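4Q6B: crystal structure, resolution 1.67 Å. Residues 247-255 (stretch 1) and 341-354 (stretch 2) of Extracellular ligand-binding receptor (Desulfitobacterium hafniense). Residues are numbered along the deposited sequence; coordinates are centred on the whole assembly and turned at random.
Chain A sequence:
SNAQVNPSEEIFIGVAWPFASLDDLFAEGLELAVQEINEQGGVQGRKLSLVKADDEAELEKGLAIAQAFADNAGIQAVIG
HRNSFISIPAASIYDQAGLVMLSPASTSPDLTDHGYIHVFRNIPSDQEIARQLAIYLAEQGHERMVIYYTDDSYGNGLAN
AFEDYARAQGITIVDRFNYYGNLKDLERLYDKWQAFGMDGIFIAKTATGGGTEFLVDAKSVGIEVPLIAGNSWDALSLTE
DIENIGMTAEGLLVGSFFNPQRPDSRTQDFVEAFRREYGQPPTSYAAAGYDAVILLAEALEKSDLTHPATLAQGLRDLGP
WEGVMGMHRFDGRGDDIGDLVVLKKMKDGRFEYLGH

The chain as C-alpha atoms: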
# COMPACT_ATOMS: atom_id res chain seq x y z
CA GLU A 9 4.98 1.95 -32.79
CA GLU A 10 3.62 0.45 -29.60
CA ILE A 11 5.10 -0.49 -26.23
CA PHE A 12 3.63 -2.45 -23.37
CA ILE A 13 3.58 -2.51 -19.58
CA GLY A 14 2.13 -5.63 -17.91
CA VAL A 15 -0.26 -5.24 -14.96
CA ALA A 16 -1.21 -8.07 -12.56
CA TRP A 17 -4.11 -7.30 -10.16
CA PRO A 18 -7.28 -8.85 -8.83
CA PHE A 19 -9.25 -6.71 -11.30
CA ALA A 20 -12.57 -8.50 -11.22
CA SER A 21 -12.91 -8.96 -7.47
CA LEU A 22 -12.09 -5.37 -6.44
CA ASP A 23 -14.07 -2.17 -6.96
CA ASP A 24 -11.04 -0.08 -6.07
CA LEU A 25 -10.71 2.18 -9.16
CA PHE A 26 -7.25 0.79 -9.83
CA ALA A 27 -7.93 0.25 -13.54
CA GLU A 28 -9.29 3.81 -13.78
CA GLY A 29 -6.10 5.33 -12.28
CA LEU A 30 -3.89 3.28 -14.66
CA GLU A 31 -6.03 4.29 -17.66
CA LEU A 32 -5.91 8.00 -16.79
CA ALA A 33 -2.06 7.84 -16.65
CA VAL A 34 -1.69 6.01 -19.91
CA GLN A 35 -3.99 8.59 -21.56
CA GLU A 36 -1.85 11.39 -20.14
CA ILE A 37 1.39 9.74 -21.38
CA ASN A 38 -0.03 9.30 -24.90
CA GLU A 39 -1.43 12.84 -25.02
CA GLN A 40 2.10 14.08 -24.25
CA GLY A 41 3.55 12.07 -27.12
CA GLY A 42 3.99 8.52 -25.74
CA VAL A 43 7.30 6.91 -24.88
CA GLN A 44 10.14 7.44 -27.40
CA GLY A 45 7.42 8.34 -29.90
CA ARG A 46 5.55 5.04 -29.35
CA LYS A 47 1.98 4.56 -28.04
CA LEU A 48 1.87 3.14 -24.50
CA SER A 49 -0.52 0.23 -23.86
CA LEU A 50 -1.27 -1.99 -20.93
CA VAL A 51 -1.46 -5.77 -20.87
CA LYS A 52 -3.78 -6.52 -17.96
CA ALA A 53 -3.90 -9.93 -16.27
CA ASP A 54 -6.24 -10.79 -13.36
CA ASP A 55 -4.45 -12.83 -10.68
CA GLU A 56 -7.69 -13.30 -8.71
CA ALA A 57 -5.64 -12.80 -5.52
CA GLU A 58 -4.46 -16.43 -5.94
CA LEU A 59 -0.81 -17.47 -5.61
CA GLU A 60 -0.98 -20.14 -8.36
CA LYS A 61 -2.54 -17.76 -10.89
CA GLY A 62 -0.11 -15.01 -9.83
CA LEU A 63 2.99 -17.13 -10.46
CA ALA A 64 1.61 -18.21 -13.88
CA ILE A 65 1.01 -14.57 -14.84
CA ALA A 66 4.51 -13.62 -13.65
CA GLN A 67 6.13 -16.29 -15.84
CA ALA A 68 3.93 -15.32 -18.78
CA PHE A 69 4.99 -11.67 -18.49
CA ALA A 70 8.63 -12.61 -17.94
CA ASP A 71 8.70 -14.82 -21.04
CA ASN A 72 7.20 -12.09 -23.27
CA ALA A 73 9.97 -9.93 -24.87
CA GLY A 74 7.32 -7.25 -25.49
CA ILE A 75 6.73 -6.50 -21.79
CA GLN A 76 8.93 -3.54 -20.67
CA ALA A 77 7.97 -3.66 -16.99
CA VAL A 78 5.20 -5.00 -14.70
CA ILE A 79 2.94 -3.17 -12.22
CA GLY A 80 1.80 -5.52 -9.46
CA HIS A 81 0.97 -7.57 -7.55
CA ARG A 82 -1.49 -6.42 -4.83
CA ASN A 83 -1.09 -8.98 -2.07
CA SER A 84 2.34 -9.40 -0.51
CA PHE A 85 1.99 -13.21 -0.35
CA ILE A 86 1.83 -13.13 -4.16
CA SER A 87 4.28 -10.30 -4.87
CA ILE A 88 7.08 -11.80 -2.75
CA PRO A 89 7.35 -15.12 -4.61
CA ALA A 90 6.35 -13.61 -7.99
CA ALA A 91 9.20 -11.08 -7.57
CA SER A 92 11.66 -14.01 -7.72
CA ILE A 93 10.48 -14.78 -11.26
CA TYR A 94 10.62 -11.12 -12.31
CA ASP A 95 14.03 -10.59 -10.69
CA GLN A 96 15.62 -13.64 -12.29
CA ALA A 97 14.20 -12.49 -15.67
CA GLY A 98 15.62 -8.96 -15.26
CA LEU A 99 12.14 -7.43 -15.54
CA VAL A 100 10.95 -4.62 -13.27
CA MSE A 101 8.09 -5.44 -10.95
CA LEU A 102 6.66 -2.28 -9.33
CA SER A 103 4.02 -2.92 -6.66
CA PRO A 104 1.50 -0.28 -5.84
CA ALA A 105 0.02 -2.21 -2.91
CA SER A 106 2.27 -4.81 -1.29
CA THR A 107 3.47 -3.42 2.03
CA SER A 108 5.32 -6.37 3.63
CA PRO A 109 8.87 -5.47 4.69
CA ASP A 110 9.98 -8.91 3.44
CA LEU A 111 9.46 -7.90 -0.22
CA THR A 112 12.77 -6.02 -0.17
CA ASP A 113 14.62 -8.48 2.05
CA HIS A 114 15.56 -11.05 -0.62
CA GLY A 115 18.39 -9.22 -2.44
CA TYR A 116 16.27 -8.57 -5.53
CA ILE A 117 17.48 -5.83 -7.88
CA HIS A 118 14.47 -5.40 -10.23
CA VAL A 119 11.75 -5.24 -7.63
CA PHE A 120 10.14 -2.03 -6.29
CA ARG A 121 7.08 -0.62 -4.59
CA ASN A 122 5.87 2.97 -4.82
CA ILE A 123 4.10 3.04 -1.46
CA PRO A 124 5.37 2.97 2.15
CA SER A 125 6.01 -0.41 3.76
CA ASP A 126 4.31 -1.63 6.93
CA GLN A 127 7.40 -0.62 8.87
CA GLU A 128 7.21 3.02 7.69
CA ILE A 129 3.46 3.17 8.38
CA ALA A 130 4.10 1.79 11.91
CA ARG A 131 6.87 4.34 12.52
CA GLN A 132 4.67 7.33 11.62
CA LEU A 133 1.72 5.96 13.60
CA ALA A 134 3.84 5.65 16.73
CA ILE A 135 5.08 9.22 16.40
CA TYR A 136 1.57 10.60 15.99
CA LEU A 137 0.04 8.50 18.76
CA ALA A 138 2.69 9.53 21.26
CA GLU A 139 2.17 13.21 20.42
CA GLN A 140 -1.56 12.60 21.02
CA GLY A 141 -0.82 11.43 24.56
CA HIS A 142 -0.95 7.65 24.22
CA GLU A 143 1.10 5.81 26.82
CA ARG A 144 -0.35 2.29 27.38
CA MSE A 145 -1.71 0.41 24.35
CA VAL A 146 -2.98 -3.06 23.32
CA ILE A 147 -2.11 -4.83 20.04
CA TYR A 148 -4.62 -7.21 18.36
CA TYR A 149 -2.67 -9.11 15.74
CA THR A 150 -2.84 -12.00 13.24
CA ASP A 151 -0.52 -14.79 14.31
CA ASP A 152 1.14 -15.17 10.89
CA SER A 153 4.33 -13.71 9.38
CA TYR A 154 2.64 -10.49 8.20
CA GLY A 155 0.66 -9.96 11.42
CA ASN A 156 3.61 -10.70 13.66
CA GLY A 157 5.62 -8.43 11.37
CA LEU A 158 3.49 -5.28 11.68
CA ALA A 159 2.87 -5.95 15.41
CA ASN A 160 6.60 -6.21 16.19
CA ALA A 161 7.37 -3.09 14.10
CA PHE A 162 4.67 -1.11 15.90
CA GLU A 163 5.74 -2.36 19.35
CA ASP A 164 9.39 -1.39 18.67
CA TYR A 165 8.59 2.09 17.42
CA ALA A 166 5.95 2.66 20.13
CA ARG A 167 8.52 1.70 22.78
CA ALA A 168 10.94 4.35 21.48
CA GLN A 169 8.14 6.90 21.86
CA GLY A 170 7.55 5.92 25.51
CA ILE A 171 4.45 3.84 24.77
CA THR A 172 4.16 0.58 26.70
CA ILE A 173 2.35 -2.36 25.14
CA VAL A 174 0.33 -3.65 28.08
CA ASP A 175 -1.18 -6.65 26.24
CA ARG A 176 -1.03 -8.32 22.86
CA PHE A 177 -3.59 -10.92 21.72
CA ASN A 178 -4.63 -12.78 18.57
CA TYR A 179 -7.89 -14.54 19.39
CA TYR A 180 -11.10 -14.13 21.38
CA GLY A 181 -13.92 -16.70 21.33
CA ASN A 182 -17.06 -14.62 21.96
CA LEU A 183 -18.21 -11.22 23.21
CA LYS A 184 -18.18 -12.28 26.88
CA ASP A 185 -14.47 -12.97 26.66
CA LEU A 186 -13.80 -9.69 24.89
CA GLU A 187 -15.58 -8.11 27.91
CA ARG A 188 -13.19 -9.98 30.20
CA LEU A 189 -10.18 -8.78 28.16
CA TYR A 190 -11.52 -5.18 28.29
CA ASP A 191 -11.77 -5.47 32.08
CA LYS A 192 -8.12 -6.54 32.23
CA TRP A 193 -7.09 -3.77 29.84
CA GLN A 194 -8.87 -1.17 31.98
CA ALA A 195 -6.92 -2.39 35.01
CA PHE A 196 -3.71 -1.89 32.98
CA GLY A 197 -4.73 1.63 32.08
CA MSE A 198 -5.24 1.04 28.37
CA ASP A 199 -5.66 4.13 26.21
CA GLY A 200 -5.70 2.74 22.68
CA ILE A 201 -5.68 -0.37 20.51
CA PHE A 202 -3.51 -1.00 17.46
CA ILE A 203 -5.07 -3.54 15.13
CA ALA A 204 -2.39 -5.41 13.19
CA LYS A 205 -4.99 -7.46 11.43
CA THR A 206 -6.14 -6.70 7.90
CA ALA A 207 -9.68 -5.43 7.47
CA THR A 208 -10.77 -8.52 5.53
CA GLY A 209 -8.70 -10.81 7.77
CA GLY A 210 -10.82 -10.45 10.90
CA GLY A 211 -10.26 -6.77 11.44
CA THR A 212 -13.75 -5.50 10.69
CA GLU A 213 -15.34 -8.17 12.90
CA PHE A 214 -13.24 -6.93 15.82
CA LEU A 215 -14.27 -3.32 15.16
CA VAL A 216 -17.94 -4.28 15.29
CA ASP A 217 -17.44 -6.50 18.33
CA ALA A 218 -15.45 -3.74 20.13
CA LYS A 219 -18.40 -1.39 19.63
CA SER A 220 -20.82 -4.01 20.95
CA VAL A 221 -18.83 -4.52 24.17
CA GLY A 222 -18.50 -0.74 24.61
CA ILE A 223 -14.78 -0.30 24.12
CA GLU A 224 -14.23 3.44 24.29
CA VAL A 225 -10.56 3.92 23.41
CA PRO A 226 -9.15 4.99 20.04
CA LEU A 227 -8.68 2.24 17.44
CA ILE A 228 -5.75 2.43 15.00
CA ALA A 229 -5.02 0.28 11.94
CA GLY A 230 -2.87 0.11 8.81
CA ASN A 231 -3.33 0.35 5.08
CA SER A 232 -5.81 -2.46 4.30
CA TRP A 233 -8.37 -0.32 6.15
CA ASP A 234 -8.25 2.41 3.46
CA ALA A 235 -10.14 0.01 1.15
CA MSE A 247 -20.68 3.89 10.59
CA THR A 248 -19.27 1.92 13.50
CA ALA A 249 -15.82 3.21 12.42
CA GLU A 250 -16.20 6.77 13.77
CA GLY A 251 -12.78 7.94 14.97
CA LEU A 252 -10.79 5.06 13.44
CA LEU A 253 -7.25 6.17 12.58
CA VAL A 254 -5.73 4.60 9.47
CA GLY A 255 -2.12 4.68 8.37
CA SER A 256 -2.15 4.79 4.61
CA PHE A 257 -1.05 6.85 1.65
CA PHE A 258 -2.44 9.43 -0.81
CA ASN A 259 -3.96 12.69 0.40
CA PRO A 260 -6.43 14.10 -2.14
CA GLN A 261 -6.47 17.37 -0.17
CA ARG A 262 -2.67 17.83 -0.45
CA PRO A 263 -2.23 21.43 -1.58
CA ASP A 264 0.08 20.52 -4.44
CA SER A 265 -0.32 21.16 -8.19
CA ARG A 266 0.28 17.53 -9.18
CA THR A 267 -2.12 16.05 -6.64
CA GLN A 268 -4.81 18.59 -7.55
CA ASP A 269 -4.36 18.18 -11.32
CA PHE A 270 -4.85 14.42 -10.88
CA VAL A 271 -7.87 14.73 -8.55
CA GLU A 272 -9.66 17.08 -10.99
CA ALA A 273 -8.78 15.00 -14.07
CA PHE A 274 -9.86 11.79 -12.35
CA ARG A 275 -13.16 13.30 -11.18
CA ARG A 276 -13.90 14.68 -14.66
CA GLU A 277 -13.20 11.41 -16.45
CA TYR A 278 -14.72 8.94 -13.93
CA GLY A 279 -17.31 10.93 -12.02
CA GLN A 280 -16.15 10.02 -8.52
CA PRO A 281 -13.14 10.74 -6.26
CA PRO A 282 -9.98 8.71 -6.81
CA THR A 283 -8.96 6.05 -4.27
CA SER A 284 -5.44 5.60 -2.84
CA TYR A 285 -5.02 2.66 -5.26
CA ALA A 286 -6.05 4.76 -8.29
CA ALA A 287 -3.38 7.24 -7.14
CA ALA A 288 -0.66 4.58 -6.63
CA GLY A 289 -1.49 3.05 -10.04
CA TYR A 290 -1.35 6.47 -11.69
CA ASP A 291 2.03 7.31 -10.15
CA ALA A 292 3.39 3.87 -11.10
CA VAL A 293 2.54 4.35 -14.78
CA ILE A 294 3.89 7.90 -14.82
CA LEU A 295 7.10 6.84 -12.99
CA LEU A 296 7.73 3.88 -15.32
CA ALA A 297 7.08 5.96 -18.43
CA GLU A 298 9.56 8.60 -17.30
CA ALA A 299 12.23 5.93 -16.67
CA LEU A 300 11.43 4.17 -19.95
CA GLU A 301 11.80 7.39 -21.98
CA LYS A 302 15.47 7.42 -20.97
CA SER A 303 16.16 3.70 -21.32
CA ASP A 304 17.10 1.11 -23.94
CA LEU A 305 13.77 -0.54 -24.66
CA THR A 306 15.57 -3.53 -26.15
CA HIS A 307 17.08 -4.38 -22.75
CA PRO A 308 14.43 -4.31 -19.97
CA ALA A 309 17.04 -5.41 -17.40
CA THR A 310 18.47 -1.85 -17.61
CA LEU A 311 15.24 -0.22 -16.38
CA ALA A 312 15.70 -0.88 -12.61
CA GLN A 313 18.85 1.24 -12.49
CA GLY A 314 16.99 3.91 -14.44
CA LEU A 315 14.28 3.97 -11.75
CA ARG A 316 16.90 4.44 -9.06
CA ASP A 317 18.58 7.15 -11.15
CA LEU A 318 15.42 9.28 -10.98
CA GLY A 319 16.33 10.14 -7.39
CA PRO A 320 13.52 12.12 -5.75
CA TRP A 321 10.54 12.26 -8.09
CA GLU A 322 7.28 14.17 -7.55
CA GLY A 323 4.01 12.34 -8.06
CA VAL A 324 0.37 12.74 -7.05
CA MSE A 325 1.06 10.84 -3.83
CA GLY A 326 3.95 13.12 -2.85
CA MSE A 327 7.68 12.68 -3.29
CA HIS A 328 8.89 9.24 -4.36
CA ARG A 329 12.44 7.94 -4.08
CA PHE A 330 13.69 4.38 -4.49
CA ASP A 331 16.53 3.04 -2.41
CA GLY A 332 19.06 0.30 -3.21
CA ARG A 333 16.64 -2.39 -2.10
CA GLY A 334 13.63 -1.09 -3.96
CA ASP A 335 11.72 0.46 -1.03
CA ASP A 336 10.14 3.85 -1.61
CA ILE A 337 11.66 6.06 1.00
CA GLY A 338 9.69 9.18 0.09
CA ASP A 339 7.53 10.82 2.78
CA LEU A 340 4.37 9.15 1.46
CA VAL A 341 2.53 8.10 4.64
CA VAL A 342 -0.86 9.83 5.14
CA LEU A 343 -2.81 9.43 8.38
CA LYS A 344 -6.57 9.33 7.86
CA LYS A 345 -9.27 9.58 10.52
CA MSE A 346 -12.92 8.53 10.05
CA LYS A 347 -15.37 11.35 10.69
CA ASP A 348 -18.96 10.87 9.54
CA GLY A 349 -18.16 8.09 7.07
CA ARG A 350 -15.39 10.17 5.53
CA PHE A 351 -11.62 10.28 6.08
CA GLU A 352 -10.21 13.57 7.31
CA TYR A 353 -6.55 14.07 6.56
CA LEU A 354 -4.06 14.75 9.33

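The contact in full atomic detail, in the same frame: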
# COMPACT_ATOMS: atom_id res chain seq x y z
N MSE A 247 -21.87 3.09 10.30
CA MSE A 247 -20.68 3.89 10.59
C MSE A 247 -20.15 3.66 12.01
O MSE A 247 -19.97 4.59 12.80
CB MSE A 247 -20.91 5.37 10.29
CG MSE A 247 -19.69 6.00 9.67
SE MSE A 247 -18.37 4.60 9.36
CE MSE A 247 -18.93 3.90 7.60
N THR A 248 -19.91 2.39 12.29
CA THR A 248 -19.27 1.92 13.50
C THR A 248 -17.83 2.46 13.61
O THR A 248 -17.29 2.58 14.72
CB THR A 248 -19.29 0.35 13.51
OG1 THR A 248 -20.42 -0.12 14.27
CG2 THR A 248 -18.02 -0.25 14.08
N ALA A 249 -17.24 2.84 12.48
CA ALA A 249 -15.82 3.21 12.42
C ALA A 249 -15.47 4.65 12.80
O ALA A 249 -14.33 5.09 12.58
CB ALA A 249 -15.25 2.92 11.04
N GLU A 250 -16.44 5.38 13.36
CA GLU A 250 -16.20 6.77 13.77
C GLU A 250 -14.95 6.87 14.66
O GLU A 250 -14.85 6.22 15.71
CB GLU A 250 -17.44 7.32 14.51
CG GLU A 250 -17.43 8.84 14.78
CD GLU A 250 -17.57 9.67 13.50
OE1 GLU A 250 -17.98 9.10 12.46
OE2 GLU A 250 -17.26 10.88 13.52
N GLY A 251 -13.99 7.67 14.20
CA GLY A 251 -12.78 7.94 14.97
C GLY A 251 -11.64 6.97 14.69
O GLY A 251 -10.53 7.20 15.18
N LEU A 252 -11.89 5.93 13.89
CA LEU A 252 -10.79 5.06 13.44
C LEU A 252 -9.64 5.81 12.76
O LEU A 252 -9.87 6.59 11.84
CB LEU A 252 -11.32 3.97 12.52
CG LEU A 252 -10.28 2.99 11.93
CD1 LEU A 252 -9.77 2.03 12.99
CD2 LEU A 252 -10.88 2.20 10.74
N LEU A 253 -8.41 5.58 13.22
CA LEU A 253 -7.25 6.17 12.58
C LEU A 253 -6.59 5.12 11.70
O LEU A 253 -6.32 4.01 12.16
CB LEU A 253 -6.25 6.69 13.63
CG LEU A 253 -5.00 7.36 13.06
CD1 LEU A 253 -5.34 8.72 12.40
CD2 LEU A 253 -3.95 7.56 14.19
N VAL A 254 -6.31 5.50 10.45
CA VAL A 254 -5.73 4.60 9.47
C VAL A 254 -4.41 5.14 8.92
O VAL A 254 -4.33 6.26 8.50
CB VAL A 254 -6.72 4.37 8.31
CG1 VAL A 254 -6.09 3.55 7.21
CG2 VAL A 254 -7.99 3.72 8.84
N GLY A 255 -3.38 4.30 8.95
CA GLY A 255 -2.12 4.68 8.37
C GLY A 255 -2.10 4.17 6.95
O GLY A 255 -2.21 2.99 6.70
N VAL A 341 3.58 8.56 3.73
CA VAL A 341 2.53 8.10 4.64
C VAL A 341 1.51 9.23 4.88
O VAL A 341 1.89 10.41 5.15
CB VAL A 341 3.12 7.65 5.98
CG1 VAL A 341 1.97 7.44 7.06
CG2 VAL A 341 3.94 6.37 5.78
N VAL A 342 0.21 8.87 4.84
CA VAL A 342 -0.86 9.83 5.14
C VAL A 342 -1.75 9.21 6.21
O VAL A 342 -2.20 8.06 6.05
CB VAL A 342 -1.68 10.07 3.85
CG1 VAL A 342 -2.94 10.96 4.11
CG2 VAL A 342 -0.82 10.70 2.75
N LEU A 343 -1.93 9.91 7.31
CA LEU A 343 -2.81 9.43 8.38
C LEU A 343 -4.22 9.94 8.12
O LEU A 343 -4.45 11.13 7.80
CB LEU A 343 -2.30 9.88 9.74
CG LEU A 343 -0.86 9.48 10.08
CD1 LEU A 343 -0.57 9.74 11.56
CD2 LEU A 343 -0.64 8.03 9.79
N LYS A 344 -5.19 9.04 8.26
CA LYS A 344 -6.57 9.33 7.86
C LYS A 344 -7.47 8.94 8.99
O LYS A 344 -7.35 7.84 9.49
CB LYS A 344 -6.91 8.45 6.64
CG LYS A 344 -5.96 8.67 5.46
CD LYS A 344 -6.46 8.03 4.17
CE LYS A 344 -5.41 8.25 3.08
NZ LYS A 344 -5.81 7.67 1.79
N LYS A 345 -8.37 9.84 9.40
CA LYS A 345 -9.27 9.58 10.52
C LYS A 345 -10.73 9.64 10.06
O LYS A 345 -11.15 10.61 9.42
CB LYS A 345 -9.01 10.57 11.65
CG LYS A 345 -9.69 10.21 12.98
CD LYS A 345 -9.19 11.16 14.06
CE LYS A 345 -9.70 10.78 15.43
NZ LYS A 345 -9.14 9.48 15.87
N MSE A 346 -11.50 8.59 10.38
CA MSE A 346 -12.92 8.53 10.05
C MSE A 346 -13.75 9.54 10.83
O MSE A 346 -13.78 9.54 12.07
CB MSE A 346 -13.47 7.12 10.30
CG MSE A 346 -13.00 6.09 9.30
SE MSE A 346 -13.84 6.32 7.53
CE MSE A 346 -15.62 6.01 8.08
N LYS A 347 -14.40 10.44 10.10
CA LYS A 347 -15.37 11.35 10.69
C LYS A 347 -16.58 11.40 9.76
O LYS A 347 -16.47 11.80 8.60
CB LYS A 347 -14.79 12.75 10.93
CG LYS A 347 -15.67 13.61 11.82
CD LYS A 347 -15.00 14.95 12.17
CE LYS A 347 -15.57 16.12 11.37
NZ LYS A 347 -14.56 17.21 11.17
N ASP A 348 -17.71 10.94 10.29
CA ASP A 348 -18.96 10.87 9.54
C ASP A 348 -18.80 10.13 8.21
O ASP A 348 -19.14 10.66 7.15
CB ASP A 348 -19.51 12.28 9.34
CG ASP A 348 -19.67 13.02 10.65
OD1 ASP A 348 -20.11 12.40 11.65
OD2 ASP A 348 -19.35 14.23 10.70
N GLY A 349 -18.27 8.91 8.26
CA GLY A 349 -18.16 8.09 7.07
C GLY A 349 -17.12 8.57 6.08
O GLY A 349 -16.96 8.00 5.00
N ARG A 350 -16.40 9.63 6.44
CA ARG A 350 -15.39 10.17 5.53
C ARG A 350 -14.05 10.25 6.26
O ARG A 350 -14.03 10.54 7.46
CB ARG A 350 -15.81 11.56 5.03
CG ARG A 350 -17.23 11.60 4.41
CD ARG A 350 -17.61 12.99 3.86
NE ARG A 350 -19.03 13.08 3.48
CZ ARG A 350 -20.03 13.21 4.35
NH1 ARG A 350 -19.76 13.24 5.64
NH2 ARG A 350 -21.29 13.31 3.93
N PHE A 351 -12.95 10.04 5.53
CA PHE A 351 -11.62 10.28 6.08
C PHE A 351 -11.34 11.78 6.11
O PHE A 351 -11.57 12.49 5.11
CB PHE A 351 -10.54 9.57 5.27
CG PHE A 351 -10.38 8.10 5.58
CD1 PHE A 351 -10.44 7.64 6.88
CD2 PHE A 351 -10.14 7.19 4.55
CE1 PHE A 351 -10.29 6.29 7.17
CE2 PHE A 351 -9.98 5.83 4.83
CZ PHE A 351 -10.06 5.38 6.14
N GLU A 352 -10.88 12.28 7.26
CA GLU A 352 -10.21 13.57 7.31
C GLU A 352 -8.70 13.34 7.31
O GLU A 352 -8.20 12.27 7.70
CB GLU A 352 -10.65 14.39 8.51
CG GLU A 352 -9.92 14.10 9.80
CD GLU A 352 -10.30 15.10 10.91
OE1 GLU A 352 -11.11 14.75 11.81
OE2 GLU A 352 -9.78 16.25 10.88
N TYR A 353 -7.96 14.33 6.84
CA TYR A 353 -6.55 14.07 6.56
C TYR A 353 -5.66 14.84 7.51
O TYR A 353 -5.69 16.08 7.53
CB TYR A 353 -6.21 14.40 5.09
CG TYR A 353 -7.01 13.55 4.17
CD1 TYR A 353 -6.61 12.26 3.89
CD2 TYR A 353 -8.21 14.00 3.64
CE1 TYR A 353 -7.34 11.45 3.08
CE2 TYR A 353 -8.97 13.19 2.80
CZ TYR A 353 -8.54 11.92 2.56
OH TYR A 353 -9.27 11.10 1.75
N LEU A 354 -4.90 14.12 8.32
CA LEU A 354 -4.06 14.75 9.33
C LEU A 354 -2.73 15.25 8.75
O LEU A 354 -2.38 16.42 8.93
CB LEU A 354 -3.84 13.82 10.51
CG LEU A 354 -5.10 13.13 11.04
CD1 LEU A 354 -4.76 12.29 12.24
CD2 LEU A 354 -6.18 14.13 11.40

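Residues 253-255 form a strand that runs antiparallel to strand 341-347, at 155° between their directions. The loop before it follows the second stretch as far as its hairpin turn. Together the two stretches bury 708 Å², both sides summed. Met-346, Leu-253 and Val-254 cover the most surface.

Met-346 is a selenomethionine, as is Met-247. Met-346 CB points toward the first stretch, and all three chi angles of Met-346 are m. The folded side chain lies against the loop. Met-346 CG is 4.2 Å from Leu-252 CB and 4.3 Å from Ala-249 CB. Met-346 CE lies 3.3 Å from Met-247 SE, although Met-247 is poorly ordered and this end of the contact is less certain. A long, flexible, apolar side chain suits this place because it can touch three residues of an irregular loop.

The backbone of Met-346 is held as well. Met-346 N donates to Leu-252 O at 3.0 Å, and Met-346 O accepts from Gly-251 N at 2.8 Å. These bonds fasten the loop just before the strand begins. The loop itself is shaped by two overlapping turns, type I from Met-247 to Glu-250 and type II from Ala-249 to Leu-252. Gly-251 has phi 90° and psi -6°. A CB at these angles would jam against the carbonyl O of the residue before, so glycine fits here.

Val-254 pairs with Lys-344 in a hydrogen-bonded bridge. Val-254 N donates to Lys-344 O at 2.7 Å, and Lys-344 N donates to Val-254 O at 2.9 Å. Their side chains share one face of the sheet. On that face Val-254 CG2 also meets Phe-351 CZ at 3.8 Å, an oblique approach to the ring. Phe-351 lies on strand 350-353, which folds back beside strand 341-347, so its ring reaches across to the buried valine. The aliphatic part of Lys-344 packs near Val-254, with Lys-344 CB 4.4 Å from Val-254 CB, while the end of the lysine leads away.

Leu-253 pairs with Lys-345 and points to the other face. It is buried, with chi1 t and chi2 p. Leu-253 CD1 lies 3.6 Å from Leu-354 CD1 and 4.2 Å from Leu-343 CB, making a small apolar cluster. Lys-345 CB is also 4.2 Å from Leu-253 CD1. The lysine then extends through three t angles and turns at chi4, p, to place Lys-345 NZ 2.8 Å from Gly-251 O in a hydrogen bond. Gly-255 continues this face without a side chain, and Gly-255 CA rests 3.9 Å from Leu-343 CD2.

At the exposed end, Glu-250 CB points away, but its carboxylate comes back to the type I' turn of residues 347-350. Asp-348 N donates to Glu-250 OE1 at 2.9 Å, with a weak second bond to Glu-250 OE2 at 3.3 Å. Gly-349 has positive phi, which favours glycine, and Gly-349 N lies 3.5 Å from Met-247 CG.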